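Side-chain contact in allergen Aed a 2 (Aedes aegypti, PDB 3DXL), which binds and sequesters host biogenic amines and leukotrienes in two separate pockets, so modulating blood feeding by the female mosquito: residues E140-G143 with K144-Q148. Sequence-based numbering, arbitrary orientation.
Sequences EKLG and KDIRQ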
ATOM      1  N   GLU A 140      13.192 -13.189  -3.018  1.00 14.13           N
ATOM      2  CA  GLU A 140      14.169 -13.709  -3.970  1.00 15.54           C
ATOM      3  C   GLU A 140      13.496 -14.546  -5.061  1.00 15.87           C
ATOM      4  O   GLU A 140      13.807 -14.392  -6.244  1.00 16.18           O
ATOM      5  CB  GLU A 140      15.268 -14.497  -3.244  1.00 16.35           C
ATOM      6  CG  GLU A 140      16.108 -13.623  -2.319  1.00 19.90           C
ATOM      7  CD  GLU A 140      17.505 -14.153  -2.021  1.00 23.17           C
ATOM      8  OE1 GLU A 140      17.736 -15.384  -2.091  1.00 25.88           O
ATOM      9  OE2 GLU A 140      18.378 -13.318  -1.694  1.00 24.93           O
ATOM     10  N   LYS A 141      12.563 -15.410  -4.667  1.00 15.64           N
ATOM     11  CA  LYS A 141      11.785 -16.200  -5.626  1.00 16.38           C
ATOM     12  C   LYS A 141      11.050 -15.309  -6.625  1.00 16.31           C
ATOM     13  O   LYS A 141      11.071 -15.549  -7.831  1.00 16.41           O
ATOM     14  CB  LYS A 141      10.781 -17.109  -4.900  1.00 15.90           C
ATOM     15  CG  LYS A 141      11.397 -18.378  -4.303  1.00 17.23           C
ATOM     16  CD  LYS A 141      10.317 -19.355  -3.850  1.00 17.93           C
ATOM     17  CE  LYS A 141      10.895 -20.671  -3.326  1.00 19.01           C
ATOM     18  NZ  LYS A 141      11.533 -21.485  -4.401  1.00 19.69           N
ATOM     19  N   LEU A 142      10.410 -14.267  -6.114  1.00 16.03           N
ATOM     20  CA  LEU A 142       9.617 -13.375  -6.958  1.00 16.02           C
ATOM     21  C   LEU A 142      10.451 -12.428  -7.823  1.00 15.84           C
ATOM     22  O   LEU A 142      10.072 -12.141  -8.958  1.00 15.91           O
ATOM     23  CB  LEU A 142       8.595 -12.622  -6.108  1.00 16.18           C
ATOM     24  CG  LEU A 142       7.539 -13.515  -5.442  1.00 17.04           C
ATOM     25  CD1 LEU A 142       6.809 -12.755  -4.348  1.00 16.52           C
ATOM     26  CD2 LEU A 142       6.561 -14.088  -6.457  1.00 18.76           C
ATOM     27  N   GLY A 143      11.591 -11.976  -7.307  1.00 14.97           N
ATOM     28  CA  GLY A 143      12.500 -11.104  -8.047  1.00 14.83           C
ATOM     29  C   GLY A 143      11.811  -9.908  -8.683  1.00 14.44           C
ATOM     30  O   GLY A 143      11.066  -9.174  -8.024  1.00 13.93           O
ATOM     31  N   LYS A 144      12.044  -9.748  -9.985  1.00 14.18           N
ATOM     32  CA  LYS A 144      11.500  -8.625 -10.766  1.00 14.64           C
ATOM     33  C   LYS A 144       9.969  -8.591 -10.820  1.00 13.86           C
ATOM     34  O   LYS A 144       9.389  -7.599 -11.254  1.00 13.31           O
ATOM     35  CB  LYS A 144      12.045  -8.684 -12.201  1.00 15.44           C
ATOM     36  CG  LYS A 144      11.473  -9.866 -13.003  1.00 17.02           C
ATOM     37  CD  LYS A 144      11.992  -9.965 -14.437  1.00 17.28           C
ATOM     38  CE  LYS A 144      11.342 -11.135 -15.184  1.00 19.72           C
ATOM     39  NZ  LYS A 144       9.848 -11.114 -15.147  1.00 21.31           N
ATOM     40  N   ASP A 145       9.309  -9.669 -10.401  1.00 13.06           N
ATOM     41  CA  ASP A 145       7.859  -9.733 -10.505  1.00 12.99           C
ATOM     42  C   ASP A 145       7.089  -9.104  -9.344  1.00 12.26           C
ATOM     43  O   ASP A 145       5.865  -9.018  -9.398  1.00 13.11           O
ATOM     44  CB  ASP A 145       7.390 -11.172 -10.728  1.00 13.77           C
ATOM     45  CG  ASP A 145       7.943 -11.765 -11.999  1.00 15.92           C
ATOM     46  OD1 ASP A 145       8.067 -11.044 -13.017  1.00 18.33           O
ATOM     47  OD2 ASP A 145       8.275 -12.956 -11.976  1.00 18.46           O
ATOM     48  N   ILE A 146       7.809  -8.662  -8.314  1.00 11.57           N
ATOM     49  CA  ILE A 146       7.198  -7.938  -7.204  1.00 10.95           C
ATOM     50  C   ILE A 146       8.057  -6.711  -6.928  1.00 10.10           C
ATOM     51  O   ILE A 146       9.276  -6.742  -7.105  1.00 10.02           O
ATOM     52  CB  ILE A 146       7.062  -8.829  -5.934  1.00 11.45           C
ATOM     53  CG1 ILE A 146       6.111  -8.189  -4.912  1.00 11.12           C
ATOM     54  CG2 ILE A 146       8.432  -9.126  -5.333  1.00 11.53           C
ATOM     55  CD1 ILE A 146       5.833  -9.053  -3.693  1.00 11.34           C
ATOM     56  N   ARG A 147       7.425  -5.630  -6.485  1.00  9.69           N
ATOM     57  CA  ARG A 147       8.210  -4.504  -6.016  1.00  9.41           C
ATOM     58  C   ARG A 147       9.029  -4.969  -4.797  1.00  9.42           C
ATOM     59  O   ARG A 147       8.486  -5.534  -3.833  1.00  9.12           O
ATOM     60  CB  ARG A 147       7.305  -3.337  -5.654  1.00  9.03           C
ATOM     61  CG  ARG A 147       8.013  -2.136  -5.066  1.00  8.71           C
ATOM     62  CD  ARG A 147       7.987  -2.144  -3.544  1.00  8.27           C
ATOM     63  NE  ARG A 147       8.708  -0.982  -3.029  1.00  8.01           N
ATOM     64  CZ  ARG A 147       9.085  -0.831  -1.764  1.00  6.82           C
ATOM     65  NH1 ARG A 147       9.742   0.263  -1.405  1.00  8.10           N
ATOM     66  NH2 ARG A 147       8.780  -1.763  -0.851  1.00  8.49           N
ATOM     67  N   GLN A 148      10.332  -4.728  -4.838  1.00  9.68           N
ATOM     68  CA  GLN A 148      11.261  -5.170  -3.795  1.00 10.24           C
ATOM     69  C   GLN A 148      11.397  -4.108  -2.721  1.00 10.50           C
ATOM     70  O   GLN A 148      11.092  -2.932  -2.940  1.00  9.94           O
ATOM     71  CB  GLN A 148      12.633  -5.477  -4.403  1.00 10.56           C
ATOM     72  CG  GLN A 148      12.640  -6.637  -5.374  1.00 10.97           C
ATOM     73  CD  GLN A 148      12.624  -7.988  -4.689  1.00 11.08           C
ATOM     74  OE1 GLN A 148      13.187  -8.162  -3.604  1.00 12.24           O
ATOM     75  NE2 GLN A 148      11.986  -8.956  -5.326  1.00 11.71           N
TER
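Leu142, in the last turn of helix 132-142, meets the chain that follows in two ways, through its side chain and through its carbonyl. Its CB rests on the CG2 branch of Ile146 at 3.6 Å, and further out the methyl CD1 comes to 3.9 Å from Ile146 CD1, the two side chains crossing at a slant. Ile146 reaches out with CG1 trans to the backbone N (chi1 -165°), which leaves CG2 turned back over the helix end while CD1 runs out beside the leucine; the same isoleucine also packs on Pro6 and Glu7 of helix 6-20. The carbonyl of Leu142 accepts Asp145 N at 3.0 Å from O to N. Asp145 CB lies against that same oxygen, and its carboxylate stays beside it while OD1 takes a salt bridge on the syn side from Lys144 NZ (2.8 Å). The lysine gets there by running extended and then bending at its last torsion, a surface pair between sequence neighbours.

Gly143 leaves the helix with positive phi (50°), and its carbonyl faces the returning chain. Gln148 NE2 donates to Gly143 O at 2.9 Å; the oxygen lies nearly in the amide plane of the glutamine, although the amide nitrogen is tilted from the carbonyl plane. A bend at chi2 (-78°) folds the glutamine amide back to where the chain leaves the helix, and NE2 also donates to Tyr139 O, so one amide group ties two carbonyls. Ile146 N adds a weak bond to Gly143 O. The helix thus ends in two overlapping beta turns, a type II' turn with Gly143 at its first corner and a type I turn closed by the weak bond, just before Lys149, which binds leukotriene E4.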